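Peptide ABC transporter, peptide-binding protein (Enterococcus faecalis, PDB 3O6P) probably serves as the extracellular peptide-binding component of an ABC transporter for peptide uptake, the chain here being one fragment of it. Local coordinates at residues Tyr86-Lys89 / Ala90-Glu93. Residues are numbered along the deposited sequence; the frame is centred on the assembly and turned at random. Where two conformers were deposited one is given.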
loop_
_atom_site.group_PDB
_atom_site.type_symbol
_atom_site.label_atom_id
_atom_site.label_comp_id
_atom_site.label_asym_id
_atom_site.label_seq_id
_atom_site.Cartn_x
_atom_site.Cartn_y
_atom_site.Cartn_z
ATOM N N TYR A 86 16.508 -5.530 4.802
ATOM C CA TYR A 86 15.298 -5.433 5.626
ATOM C C TYR A 86 14.680 -6.794 5.923
ATOM O O TYR A 86 14.136 -7.008 7.007
ATOM C CB TYR A 86 14.291 -4.478 4.969
ATOM C CG TYR A 86 14.623 -3.037 5.291
ATOM C CD1 TYR A 86 15.822 -2.450 4.841
ATOM C CD2 TYR A 86 13.790 -2.280 6.109
ATOM C CE1 TYR A 86 16.136 -1.129 5.163
ATOM C CE2 TYR A 86 14.093 -0.956 6.418
ATOM C CZ TYR A 86 15.259 -0.392 5.948
ATOM O OH TYR A 86 15.549 0.916 6.273
ATOM N N TRP A 87 14.771 -7.725 4.973
ATOM C CA TRP A 87 14.300 -9.066 5.224
ATOM C C TRP A 87 15.184 -9.764 6.276
ATOM O O TRP A 87 14.660 -10.461 7.159
ATOM C CB TRP A 87 14.232 -9.847 3.906
ATOM C CG TRP A 87 14.054 -11.366 3.972
ATOM C CD1 TRP A 87 14.809 -12.299 3.325
ATOM C CD2 TRP A 87 13.022 -12.092 4.654
ATOM N NE1 TRP A 87 14.317 -13.563 3.574
ATOM C CE2 TRP A 87 13.230 -13.463 4.394
ATOM C CE3 TRP A 87 11.946 -11.720 5.466
ATOM C CZ2 TRP A 87 12.400 -14.471 4.928
ATOM C CZ3 TRP A 87 11.122 -12.729 5.992
ATOM C CH2 TRP A 87 11.350 -14.079 5.714
ATOM N N GLU A 88 16.496 -9.543 6.227
ATOM C CA GLU A 88 17.336 -10.055 7.311
ATOM C C GLU A 88 16.921 -9.522 8.687
ATOM O O GLU A 88 16.914 -10.274 9.684
ATOM C CB GLU A 88 18.814 -9.757 7.059
ATOM C CG GLU A 88 19.414 -10.565 5.929
ATOM C CD GLU A 88 19.230 -12.078 6.065
ATOM O OE1 GLU A 88 19.427 -12.637 7.174
ATOM O OE2 GLU A 88 18.900 -12.712 5.039
ATOM N N LYS A 89 16.587 -8.237 8.753
ATOM C CA LYS A 89 16.118 -7.634 10.013
ATOM C C LYS A 89 14.812 -8.291 10.431
ATOM O O LYS A 89 14.648 -8.620 11.627
ATOM C CB LYS A 89 15.884 -6.118 9.908
ATOM C CG LYS A 89 17.098 -5.255 9.708
ATOM C CD LYS A 89 16.638 -3.788 9.556
ATOM C CE LYS A 89 17.755 -2.856 9.093
ATOM N NZ LYS A 89 17.205 -1.475 9.058
ATOM N N ALA A 90 13.872 -8.441 9.480
ATOM C CA ALA A 90 12.576 -9.064 9.793
ATOM C C ALA A 90 12.720 -10.492 10.334
ATOM O O ALA A 90 12.045 -10.858 11.319
ATOM C CB ALA A 90 11.606 -9.040 8.588
ATOM N N LYS A 91 13.589 -11.285 9.699
ATOM C CA LYS A 91 13.858 -12.655 10.162
ATOM C C LYS A 91 14.314 -12.692 11.619
ATOM O O LYS A 91 13.881 -13.553 12.402
ATOM C CB LYS A 91 14.886 -13.361 9.259
ATOM C CG LYS A 91 14.253 -13.818 7.923
ATOM C CD LYS A 91 15.128 -14.704 7.106
ATOM C CE LYS A 91 16.411 -14.023 6.728
ATOM N NZ LYS A 91 17.447 -15.010 6.229
ATOM N N LYS A 92 15.183 -11.765 11.995
ATOM C CA LYS A 92 15.681 -11.734 13.362
ATOM C C LYS A 92 14.571 -11.323 14.325
ATOM O O LYS A 92 14.341 -11.981 15.346
ATOM C CB LYS A 92 16.895 -10.811 13.465
ATOM C CG LYS A 92 18.032 -11.295 12.622
ATOM C CD LYS A 92 19.349 -10.861 13.163
ATOM C CE LYS A 92 20.473 -11.418 12.304
ATOM N NZ LYS A 92 20.644 -10.650 11.030
ATOM N N GLU A 93 13.845 -10.272 13.968
ATOM C CA GLU A 93 12.796 -9.742 14.837
ATOM C C GLU A 93 11.663 -10.733 15.026
ATOM O O GLU A 93 11.151 -10.888 16.144
ATOM C CB GLU A 93 12.264 -8.423 14.270
ATOM C CG GLU A 93 13.354 -7.311 14.343
ATOM C CD GLU A 93 13.005 -6.021 13.614
ATOM O OE1 GLU A 93 12.101 -6.009 12.760
ATOM O OE2 GLU A 93 13.670 -4.993 13.925
HETATM O O HOH W 1 18.443 -12.530 9.752
#
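Trp87 sets its indole CG anti to the backbone N (chi1 167°), which lays the indole alongside the next turn. There Lys91, with CG anti to its carbonyl carbon, crosses it at about a right angle. Lys91 CG sits over one face of the indole, 3.5 Å from the centroid of the Trp87 six-membered ring, in a CH-pi contact. Lys91 CD follows over the same face, 3.5 Å from Trp87 CZ2. A bend at chi3 (-60°) then carries the lysine end to Glu88, whose own chain is bent at chi2. Lys91 NZ forms a salt bridge with Glu88 OE2 at 3.0 Å, on the syn side but out of the carboxylate plane. The bond from Lys91 NZ to Glu88 OE1 is weak. Lys91 is thus held by its methylenes on the indole and by its ammonium on the carboxylate.

A water ties Glu88 to Lys92. It donates to Glu88 O at 2.7 Å and also to Glu88 OE1, and accepts from Lys92 NZ. Ala90 CB lies obliquely to the indole, 4.1 Å from Trp87 CE3. The indole is also fixed by a hydrogen bond from NE1 to Asp127 O, and it packs on Leu25, Ile96 and Leu126. Leu126 belongs to the sodium site seen in this entry, with Gln123 and Val129.

Backbone bonds such as Lys91 N to Trp87 O join the two turns. The arrangement is that of an amphipathic alpha-helix with an i to i+3 salt bridge and an i to i+4 lysine-tryptophan contact, here in helix 80-94 of this fragment of a family 5 solute-binding protein.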